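Periplasmic binding protein (Roseiflexus sp. RS-1, PDB 5GJ3) binds heme, two molecules in this form, and probably hands it on to a membrane transporter during bacterial heme acquisition. Local coordinates at residues E6-L11 against E17-L22; G13-I18 against R106-A111; R137-P142 against D263-S268; R234-D239 against T255-A260. All blocks are in the same frame, centred on the assembly; numbering follows the deposited sequence.

Interaction 1: residues E6-L11 against E17-L22. With ZN (zinc ion), chain F.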
# COMPACT_ATOMS: atom_id res chain seq x y z
N GLU A 6 -22.55 -11.37 -12.37
CA GLU A 6 -22.07 -10.53 -11.29
C GLU A 6 -21.59 -9.19 -11.88
O GLU A 6 -20.92 -9.15 -12.90
CB GLU A 6 -20.96 -11.28 -10.57
CG GLU A 6 -20.79 -10.87 -9.12
CD GLU A 6 -21.95 -11.38 -8.28
OE1 GLU A 6 -21.94 -12.56 -7.88
OE2 GLU A 6 -22.89 -10.61 -8.06
N ARG A 7 -22.00 -8.09 -11.26
CA ARG A 7 -21.50 -6.75 -11.58
C ARG A 7 -20.94 -6.15 -10.27
O ARG A 7 -21.68 -5.71 -9.41
CB ARG A 7 -22.60 -5.85 -12.15
CG ARG A 7 -23.17 -6.31 -13.52
CD ARG A 7 -24.36 -5.45 -13.95
NE ARG A 7 -23.95 -4.06 -14.20
CZ ARG A 7 -23.23 -3.69 -15.26
NH1 ARG A 7 -22.86 -4.58 -16.16
NH2 ARG A 7 -22.85 -2.43 -15.42
N ILE A 8 -19.63 -6.20 -10.15
CA ILE A 8 -18.92 -5.82 -8.93
C ILE A 8 -18.38 -4.40 -9.05
O ILE A 8 -17.70 -4.01 -10.07
CB ILE A 8 -17.75 -6.79 -8.66
CG1 ILE A 8 -18.22 -8.28 -8.74
CG2 ILE A 8 -17.09 -6.53 -7.28
CD1 ILE A 8 -17.07 -9.26 -8.56
N VAL A 9 -18.70 -3.61 -8.03
CA VAL A 9 -18.10 -2.32 -7.82
C VAL A 9 -17.19 -2.47 -6.60
O VAL A 9 -17.62 -2.87 -5.51
CB VAL A 9 -19.10 -1.17 -7.62
CG1 VAL A 9 -18.30 0.14 -7.35
CG2 VAL A 9 -19.97 -0.97 -8.88
N SER A 10 -15.90 -2.22 -6.83
CA SER A 10 -14.89 -2.40 -5.81
C SER A 10 -14.48 -1.02 -5.26
O SER A 10 -14.10 -0.10 -6.03
CB SER A 10 -13.72 -3.15 -6.39
OG SER A 10 -12.66 -3.13 -5.44
N LEU A 11 -14.54 -0.84 -3.94
CA LEU A 11 -14.34 0.48 -3.35
C LEU A 11 -12.87 0.92 -3.05
O LEU A 11 -12.62 2.10 -2.75
CB LEU A 11 -15.20 0.63 -2.06
CG LEU A 11 -16.70 0.30 -2.25
CD1 LEU A 11 -17.37 0.46 -0.90
CD2 LEU A 11 -17.31 1.28 -3.26
N GLU A 17 -7.36 -5.13 -6.73
CA GLU A 17 -6.20 -5.94 -7.09
C GLU A 17 -6.43 -7.39 -6.71
O GLU A 17 -6.08 -8.31 -7.44
CB GLU A 17 -4.95 -5.41 -6.39
CG GLU A 17 -3.77 -6.36 -6.48
CD GLU A 17 -2.42 -5.71 -6.13
OE1 GLU A 17 -2.32 -4.47 -5.93
OE2 GLU A 17 -1.44 -6.45 -6.09
N ILE A 18 -7.06 -7.59 -5.55
CA ILE A 18 -7.27 -8.93 -5.06
C ILE A 18 -8.36 -9.62 -5.96
O ILE A 18 -8.25 -10.80 -6.23
CB ILE A 18 -7.77 -8.91 -3.58
CG1 ILE A 18 -6.60 -8.61 -2.61
CG2 ILE A 18 -8.41 -10.26 -3.25
CD1 ILE A 18 -7.09 -8.28 -1.21
N ILE A 19 -9.40 -8.90 -6.40
CA ILE A 19 -10.45 -9.53 -7.24
C ILE A 19 -9.77 -10.03 -8.53
O ILE A 19 -10.05 -11.17 -8.98
CB ILE A 19 -11.59 -8.53 -7.58
CG1 ILE A 19 -12.39 -8.17 -6.30
CG2 ILE A 19 -12.55 -9.08 -8.65
CD1 ILE A 19 -13.14 -6.84 -6.44
N PHE A 20 -8.93 -9.17 -9.13
CA PHE A 20 -8.21 -9.54 -10.37
C PHE A 20 -7.24 -10.71 -10.11
O PHE A 20 -7.20 -11.63 -10.89
CB PHE A 20 -7.48 -8.32 -10.99
CG PHE A 20 -8.39 -7.44 -11.84
CD1 PHE A 20 -8.55 -7.69 -13.21
CD2 PHE A 20 -9.05 -6.36 -11.29
CE1 PHE A 20 -9.39 -6.91 -13.98
CE2 PHE A 20 -9.88 -5.56 -12.06
CZ PHE A 20 -10.06 -5.84 -13.41
N ALA A 21 -6.56 -10.74 -8.96
CA ALA A 21 -5.65 -11.85 -8.64
C ALA A 21 -6.35 -13.16 -8.43
O ALA A 21 -5.74 -14.27 -8.61
CB ALA A 21 -4.79 -11.51 -7.42
N LEU A 22 -7.62 -13.10 -8.04
CA LEU A 22 -8.40 -14.33 -7.86
C LEU A 22 -8.99 -14.84 -9.19
O LEU A 22 -9.62 -15.91 -9.23
CB LEU A 22 -9.53 -14.11 -6.81
CG LEU A 22 -9.13 -14.00 -5.35
CD1 LEU A 22 -10.25 -13.42 -4.46
CD2 LEU A 22 -8.65 -15.35 -4.79
ZN ZN F . -23.07 -13.09 -6.16
O HOH W 1 -24.92 -12.28 -7.45
O HOH W 2 -23.17 -11.27 -4.88

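Interaction 2: residues G13-I18 against R106-A111. With ZN (zinc ion), chain D.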
# COMPACT_ATOMS: atom_id res chain seq x y z
N GLY A 13 -8.52 0.35 -4.00
CA GLY A 13 -7.50 -0.22 -4.89
C GLY A 13 -6.94 -1.58 -4.54
O GLY A 13 -6.73 -2.39 -5.44
N ASP A 14 -6.70 -1.86 -3.25
CA ASP A 14 -6.20 -3.17 -2.84
C ASP A 14 -7.22 -4.35 -2.95
O ASP A 14 -6.87 -5.51 -3.33
CB ASP A 14 -5.58 -3.10 -1.42
CG ASP A 14 -6.56 -2.58 -0.34
OD1 ASP A 14 -7.57 -1.89 -0.66
OD2 ASP A 14 -6.29 -2.84 0.86
N ILE A 15 -8.50 -4.05 -2.68
CA ILE A 15 -9.60 -5.01 -2.93
C ILE A 15 -9.73 -5.32 -4.43
O ILE A 15 -9.81 -6.49 -4.84
CB ILE A 15 -10.90 -4.43 -2.38
CG1 ILE A 15 -10.72 -4.18 -0.87
CG2 ILE A 15 -12.05 -5.39 -2.67
CD1 ILE A 15 -10.39 -5.44 -0.06
N THR A 16 -9.69 -4.28 -5.26
CA THR A 16 -9.72 -4.47 -6.72
C THR A 16 -8.58 -5.40 -7.19
O THR A 16 -8.81 -6.36 -7.91
CB THR A 16 -9.61 -3.11 -7.42
OG1 THR A 16 -10.71 -2.28 -7.03
CG2 THR A 16 -9.53 -3.25 -8.97
N GLU A 17 -7.36 -5.13 -6.73
CA GLU A 17 -6.20 -5.94 -7.09
C GLU A 17 -6.43 -7.39 -6.71
O GLU A 17 -6.08 -8.31 -7.44
CB GLU A 17 -4.95 -5.41 -6.39
CG GLU A 17 -3.77 -6.36 -6.48
CD GLU A 17 -2.42 -5.71 -6.13
OE1 GLU A 17 -2.32 -4.47 -5.93
OE2 GLU A 17 -1.44 -6.45 -6.09
N ILE A 18 -7.06 -7.59 -5.55
CA ILE A 18 -7.27 -8.93 -5.06
C ILE A 18 -8.36 -9.62 -5.96
O ILE A 18 -8.25 -10.80 -6.23
CB ILE A 18 -7.77 -8.91 -3.58
CG1 ILE A 18 -6.60 -8.61 -2.61
CG2 ILE A 18 -8.41 -10.26 -3.25
CD1 ILE A 18 -7.09 -8.28 -1.21
N ARG A 106 -9.24 -13.82 1.88
CA ARG A 106 -10.36 -14.69 2.29
C ARG A 106 -11.72 -14.00 2.24
O ARG A 106 -12.75 -14.62 1.86
CB ARG A 106 -10.12 -15.31 3.69
CG ARG A 106 -8.88 -16.21 3.70
CD ARG A 106 -8.63 -16.85 5.08
NE ARG A 106 -7.83 -18.05 4.86
CZ ARG A 106 -6.57 -18.24 5.27
NH1 ARG A 106 -5.93 -17.32 5.99
NH2 ARG A 106 -5.95 -19.39 4.99
N PHE A 107 -11.74 -12.71 2.61
CA PHE A 107 -12.97 -11.91 2.58
C PHE A 107 -13.53 -11.79 1.14
O PHE A 107 -14.72 -12.05 0.89
CB PHE A 107 -12.71 -10.54 3.20
CG PHE A 107 -13.64 -9.44 2.74
CD1 PHE A 107 -14.94 -9.34 3.27
CD2 PHE A 107 -13.19 -8.45 1.85
CE1 PHE A 107 -15.80 -8.28 2.89
CE2 PHE A 107 -14.01 -7.39 1.48
CZ PHE A 107 -15.35 -7.28 2.01
N VAL A 108 -12.66 -11.45 0.20
CA VAL A 108 -13.10 -11.29 -1.19
C VAL A 108 -13.51 -12.67 -1.74
O VAL A 108 -14.56 -12.80 -2.44
CB VAL A 108 -12.02 -10.65 -2.08
CG1 VAL A 108 -12.46 -10.66 -3.57
CG2 VAL A 108 -11.73 -9.20 -1.65
N ALA A 109 -12.71 -13.69 -1.45
CA ALA A 109 -13.03 -15.03 -1.97
C ALA A 109 -14.40 -15.53 -1.52
O ALA A 109 -15.13 -16.16 -2.33
CB ALA A 109 -11.95 -16.06 -1.64
N GLN A 110 -14.73 -15.30 -0.24
CA GLN A 110 -16.03 -15.72 0.28
C GLN A 110 -17.16 -14.96 -0.41
O GLN A 110 -18.12 -15.60 -0.79
CB GLN A 110 -16.18 -15.62 1.83
CG GLN A 110 -17.52 -16.23 2.34
CD GLN A 110 -17.65 -16.39 3.87
OE1 GLN A 110 -16.66 -16.48 4.56
NE2 GLN A 110 -18.91 -16.46 4.40
N ALA A 111 -17.04 -13.63 -0.58
CA ALA A 111 -18.07 -12.80 -1.26
C ALA A 111 -18.32 -13.23 -2.70
O ALA A 111 -19.45 -13.06 -3.26
CB ALA A 111 -17.71 -11.32 -1.24
ZN ZN D . -7.32 -1.43 2.08
O HOH W 3 -7.74 0.38 1.50

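Interaction 3: residues R137-P142 against D263-S268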
# COMPACT_ATOMS: atom_id res chain seq x y z
N ARG A 137 16.28 -12.03 7.80
CA ARG A 137 17.07 -12.59 8.91
C ARG A 137 18.58 -12.60 8.67
O ARG A 137 19.34 -12.70 9.60
CB ARG A 137 16.59 -14.00 9.27
CG ARG A 137 15.38 -13.98 10.13
CD ARG A 137 14.88 -15.38 10.48
NE ARG A 137 13.54 -15.22 11.03
CZ ARG A 137 12.40 -15.42 10.36
NH1 ARG A 137 12.39 -15.86 9.11
NH2 ARG A 137 11.25 -15.20 10.97
N ARG A 138 19.05 -12.47 7.44
CA ARG A 138 20.49 -12.33 7.23
C ARG A 138 21.05 -10.96 7.69
O ARG A 138 22.26 -10.76 7.69
CB ARG A 138 20.79 -12.46 5.75
CG ARG A 138 20.17 -13.70 5.06
CD ARG A 138 20.48 -13.62 3.59
NE ARG A 138 19.88 -12.41 2.99
CZ ARG A 138 20.21 -11.91 1.81
NH1 ARG A 138 21.11 -12.48 1.04
NH2 ARG A 138 19.62 -10.82 1.37
N ILE A 139 20.17 -10.01 8.00
CA ILE A 139 20.64 -8.66 8.30
C ILE A 139 21.01 -8.65 9.78
O ILE A 139 20.17 -8.82 10.64
CB ILE A 139 19.63 -7.55 7.93
CG1 ILE A 139 19.47 -7.45 6.40
CG2 ILE A 139 20.12 -6.19 8.46
CD1 ILE A 139 18.21 -6.72 5.95
N THR A 140 22.29 -8.50 10.07
CA THR A 140 22.68 -8.44 11.48
C THR A 140 23.00 -7.00 11.88
O THR A 140 23.07 -6.69 13.07
CB THR A 140 23.89 -9.35 11.76
OG1 THR A 140 24.95 -8.91 10.92
CG2 THR A 140 23.58 -10.82 11.48
N ASN A 141 23.19 -6.12 10.88
CA ASN A 141 23.40 -4.72 11.16
C ASN A 141 22.31 -3.83 10.51
O ASN A 141 22.50 -3.31 9.41
CB ASN A 141 24.82 -4.30 10.77
CG ASN A 141 25.13 -2.88 11.16
OD1 ASN A 141 24.83 -2.45 12.28
ND2 ASN A 141 25.71 -2.12 10.23
N PRO A 142 21.15 -3.71 11.15
CA PRO A 142 20.05 -3.19 10.34
C PRO A 142 20.13 -1.68 10.03
O PRO A 142 20.42 -0.86 10.91
CB PRO A 142 18.81 -3.50 11.17
CG PRO A 142 19.28 -3.70 12.56
CD PRO A 142 20.70 -4.21 12.48
N ASP A 263 21.86 -4.54 1.27
CA ASP A 263 22.93 -3.78 0.63
C ASP A 263 23.36 -2.55 1.46
O ASP A 263 24.55 -2.28 1.64
CB ASP A 263 22.51 -3.33 -0.76
CG ASP A 263 23.70 -2.75 -1.53
OD1 ASP A 263 24.52 -3.53 -2.05
OD2 ASP A 263 23.85 -1.52 -1.52
N ALA A 264 22.36 -1.83 1.96
CA ALA A 264 22.60 -0.70 2.85
C ALA A 264 23.29 -1.12 4.15
O ALA A 264 24.18 -0.38 4.63
CB ALA A 264 21.31 0.04 3.14
N ALA A 265 22.91 -2.28 4.71
CA ALA A 265 23.55 -2.79 5.93
C ALA A 265 25.06 -2.99 5.69
O ALA A 265 25.87 -2.76 6.58
CB ALA A 265 22.94 -4.12 6.39
N GLN A 266 25.41 -3.49 4.51
CA GLN A 266 26.81 -3.70 4.18
C GLN A 266 27.53 -2.40 3.85
O GLN A 266 28.65 -2.22 4.26
CB GLN A 266 26.93 -4.65 3.01
CG GLN A 266 26.61 -6.06 3.39
CD GLN A 266 27.01 -7.00 2.29
OE1 GLN A 266 26.78 -6.72 1.11
NE2 GLN A 266 27.62 -8.12 2.67
N GLY A 267 26.89 -1.48 3.12
CA GLY A 267 27.61 -0.36 2.51
C GLY A 267 27.40 1.05 3.03
O GLY A 267 28.15 1.94 2.68
N SER A 268 26.38 1.29 3.86
CA SER A 268 26.10 2.67 4.21
C SER A 268 27.18 3.32 5.14
O SER A 268 27.72 4.40 4.84
CB SER A 268 24.72 2.82 4.82
OG SER A 268 24.59 4.20 5.15

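Interaction 4: residues R234-D239 against T255-A260. With ZN (zinc ion), chain G.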
# COMPACT_ATOMS: atom_id res chain seq x y z
N ARG A 234 21.08 6.79 -1.70
CA ARG A 234 20.39 5.54 -1.45
C ARG A 234 18.91 5.83 -1.26
O ARG A 234 18.40 5.94 -0.15
CB ARG A 234 21.00 4.90 -0.23
CG ARG A 234 20.82 3.42 -0.16
CD ARG A 234 21.64 2.91 0.99
NE ARG A 234 23.08 2.78 0.77
CZ ARG A 234 23.66 1.69 0.28
NH1 ARG A 234 22.93 0.70 -0.19
NH2 ARG A 234 24.97 1.59 0.21
N ILE A 235 18.23 6.02 -2.40
CA ILE A 235 16.81 6.35 -2.42
C ILE A 235 16.16 5.10 -3.02
O ILE A 235 16.61 4.64 -4.07
CB ILE A 235 16.45 7.55 -3.35
CG1 ILE A 235 17.36 8.80 -3.17
CG2 ILE A 235 14.95 7.85 -3.35
CD1 ILE A 235 17.67 9.22 -1.77
N ILE A 236 15.11 4.58 -2.38
CA ILE A 236 14.31 3.46 -2.93
C ILE A 236 12.95 4.10 -3.22
O ILE A 236 12.33 4.67 -2.34
CB ILE A 236 14.03 2.34 -1.86
CG1 ILE A 236 15.29 1.77 -1.22
CG2 ILE A 236 13.13 1.22 -2.42
CD1 ILE A 236 16.32 1.27 -2.20
N ALA A 237 12.49 4.03 -4.48
CA ALA A 237 11.18 4.58 -4.81
C ALA A 237 10.31 3.42 -5.25
O ALA A 237 10.70 2.65 -6.12
CB ALA A 237 11.29 5.64 -5.90
N LEU A 238 9.15 3.27 -4.64
CA LEU A 238 8.25 2.16 -5.02
C LEU A 238 6.90 2.75 -5.33
O LEU A 238 6.55 3.81 -4.83
CB LEU A 238 8.14 1.10 -3.88
CG LEU A 238 9.45 0.31 -3.56
CD1 LEU A 238 9.26 -0.61 -2.36
CD2 LEU A 238 9.91 -0.51 -4.75
N ASP A 239 6.13 2.06 -6.18
CA ASP A 239 4.72 2.40 -6.42
C ASP A 239 3.90 2.34 -5.12
O ASP A 239 4.06 1.42 -4.34
CB ASP A 239 4.16 1.37 -7.41
CG ASP A 239 2.71 1.56 -7.65
OD1 ASP A 239 2.39 2.52 -8.36
OD2 ASP A 239 1.89 0.78 -7.12
N THR A 255 10.44 -8.43 -0.42
CA THR A 255 11.67 -9.01 -0.98
C THR A 255 12.48 -7.84 -1.57
O THR A 255 13.69 -7.76 -1.38
CB THR A 255 11.35 -10.07 -2.11
OG1 THR A 255 10.67 -11.21 -1.55
CG2 THR A 255 12.57 -10.51 -2.87
N ASP A 256 11.82 -6.94 -2.31
CA ASP A 256 12.57 -5.81 -2.89
C ASP A 256 13.17 -4.96 -1.75
O ASP A 256 14.34 -4.55 -1.86
CB ASP A 256 11.69 -4.92 -3.78
CG ASP A 256 11.22 -5.63 -5.03
OD1 ASP A 256 11.77 -6.70 -5.39
OD2 ASP A 256 10.25 -5.14 -5.68
N LEU A 257 12.37 -4.66 -0.71
CA LEU A 257 12.91 -3.87 0.39
C LEU A 257 14.08 -4.58 1.05
O LEU A 257 15.13 -3.95 1.28
CB LEU A 257 11.86 -3.56 1.47
CG LEU A 257 10.72 -2.68 1.02
CD1 LEU A 257 9.71 -2.71 2.17
CD2 LEU A 257 11.33 -1.29 0.79
N THR A 258 13.92 -5.88 1.37
CA THR A 258 14.98 -6.53 2.17
C THR A 258 16.28 -6.67 1.40
O THR A 258 17.36 -6.57 1.97
CB THR A 258 14.51 -7.90 2.79
OG1 THR A 258 15.35 -8.18 3.89
CG2 THR A 258 14.66 -9.08 1.79
N ILE A 259 16.19 -6.92 0.11
CA ILE A 259 17.37 -6.92 -0.79
C ILE A 259 18.10 -5.56 -0.71
O ILE A 259 19.31 -5.50 -0.50
CB ILE A 259 17.01 -7.25 -2.28
CG1 ILE A 259 16.42 -8.67 -2.45
CG2 ILE A 259 18.23 -7.09 -3.19
CD1 ILE A 259 17.19 -9.70 -1.69
N ALA A 260 17.35 -4.46 -0.85
CA ALA A 260 17.93 -3.11 -0.72
C ALA A 260 18.51 -2.83 0.69
O ALA A 260 19.61 -2.29 0.85
CB ALA A 260 16.89 -2.08 -1.08
ZN ZN G . 11.27 -7.89 -6.96
O HOH W 4 20.01 0.32 -0.47
O HOH W 5 10.50 -6.33 -8.15
O HOH W 6 10.02 -8.83 -5.66

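Interaction 1: residues E6-L11 against E17-L22
I19 of helix 13-21 packs on I8 and S10 of strand 8-10. All three residues are buried, and all three turn their CB toward the other segment. The whole touch is made by one methyl of I19. Its CG1 branch lies beside the backbone N (chi1 -68°) and then extends, which carries CD1 out to the strand. There CD1 meets S10 CB at 3.7 Å and I8 CG2 at 4.1 Å. The I8 and I19 side chains run past one another, pointing opposite ways. S10 meets the methyl with its CB, while its hydroxyl has a polar partner elsewhere: S10 OG is hydrogen-bonded to T16 OG1, which lies one turn before I19 in helix 13-21. V28 and I68 of the neighbouring strands and V108 of helix 100-111 also touch I19. At the start of the strand segment, away from the helix, E6 OE1 binds a zinc ion at 2.1 Å, and two waters on that ion donate to E6 OE2. The core contact itself is strand-to-helix packing within the beta-alpha-beta unit 8-10, 13-21, 28-31. This beta-alpha-beta crossover is a standard element of an alpha/beta lobe with a parallel sheet.

Interaction 2: residues G13-I18 against R106-A111
Helix 13-18 and helix 106-111 pack with their axes 10.3 Å apart at the closest and cross at -60°. Their backbones come nearest at I18 and V108, where the CA atoms are 7.4 Å apart. V108 is the centre of the contact and points toward the other helix. Its CG1 is anti to the backbone N (chi1 174°), and CG2 lies beside that N. I18 presents its CG2 methyl to this fork, 3.8 Å from V108 CB. The I15 side chain joins in one turn earlier, with I15 CG2 4.0 Å from V108 CG2. Both isoleucine side chains lie at a slant to the valine. The other branch of I15 reaches F107: I15 CD1 lies at the ring edge, near its plane, 4.4 Å from F107 CE2. The F107 ring also touches I68, A90 and T92 of the sheet strands. D14 belongs to the same helix turn but turns elsewhere. Its OD2 binds a zinc ion at 2.1 Å, and D70, D94 and a water complete the site. K104 of helix 100-111 donates a hydrogen bond to D14 OD2, which ties the two helices next to the metal. Between the segments themselves the contact is wholly apolar. It therefore rests on shape and exclusion of water. The zinc-bound aspartate takes no part in this seam, and the polar tie near it is K104 to D14.

Interaction 3: residues R137-P142 against D263-S268
A265 of helix 250-267 points its methyl at the loop 137-142, where N141 and I139 receive it. The CA atoms of N141 and A265 are 5.6 Å apart, so loop and helix lie close together. The first kind of contact is between a carbonyl and a methyl. The backbone carbonyl N141 O lies 3.2 Å from A265 CB, a close approach for an oxygen and a carbon. The second kind is apolar. I139 CG2 stands 4.1 Å from the same A265 CB. This methyl is anti to the backbone N of I139, while CG1 takes the place beside that N (chi1 -69°). The rest of the I139 side chain serves the same helix, for it also touches T258, F261 and Y262. The third kind is loose polar proximity. CG of N141 is anti to the backbone N (chi1 -175°), and ND2 comes to 3.7 Å from A265 O, too long for a hydrogen bond. Beyond the two segments, R138 adds a cation-pi contact with Y262, and its NE is hydrogen-bonded to L135 O. On the helix side, S268 OG is bonded to D200 and G267 O to Q232. The two segments meet at the surface mainly by van der Waals contact, with no hydrogen bond between them. An alanine methyl lets the loop backbone lie close to the helix, and the R138-Y262 pair adds a further link beside it.

Interaction 4: residues R234-D239 against T255-A260
I236 and L238 of strand 235-238 pack their side chains on A260 and L257 of helix 255-260. Strand and helix run antiparallel, with 175° between their directions and 10.6 Å between the axes. The apolar part has two centres. At one, I236 CD1 lies 3.6 Å from A260 CB. Chi2 of I236 is -54°, which bends CD1 off the line of the chain. At the other, the methyls of two leucines meet, L238 CD1 to L257 CD2 at 3.8 Å. The L257 CB does not point at the strand, yet its CD2 methyl reaches it. A more distant touch of I236 CG2 with L257 CD2 joins the two centres.

The polar part is a water bridge. One water lies in plane at the edge of the R234 guanidinium, accepts from R234 NH1 at 3.0 Å and donates to A260 O at the same distance. R234 NH1 also forms a salt bridge with D263, one turn on in the helix, so two partners grip this nitrogen.

On the helix, D256 OD1 holds a zinc ion at 2.0 Å together with two waters. D256 OD2 accepts from one of these waters at 2.8 Å and is also bonded to Y242 OH.

Strand 235-238 runs parallel to strand 201-205 in the mixed sheet. D239 then caps helix 240-244, whose D240 and L244 line the heme pocket. A helix laid antiparallel along a strand with an apolar seam is the usual layering of an alpha/beta lobe.

From the N terminus, interaction 1 closes the short turn between strand 8-10 and helix 13-21. Interaction 2 starts on that same helix, shares E17 and I18 with interaction 1, and joins it to helix 100-111, closing a loop of 87 residues that holds the other strands of the first sheet. The two form one continuous core in the first lobe. Helix 115-136 then leads to the second lobe. There interaction 3 closes a long loop from the end of that helix to the last turns of helix 250-267. Interaction 4 is nested inside it and uses the same helix, and the salt bridge R234-D263 joins the two. Interactions 1 and 2 lie on the opposite side of the chain's centre from 3 and 4.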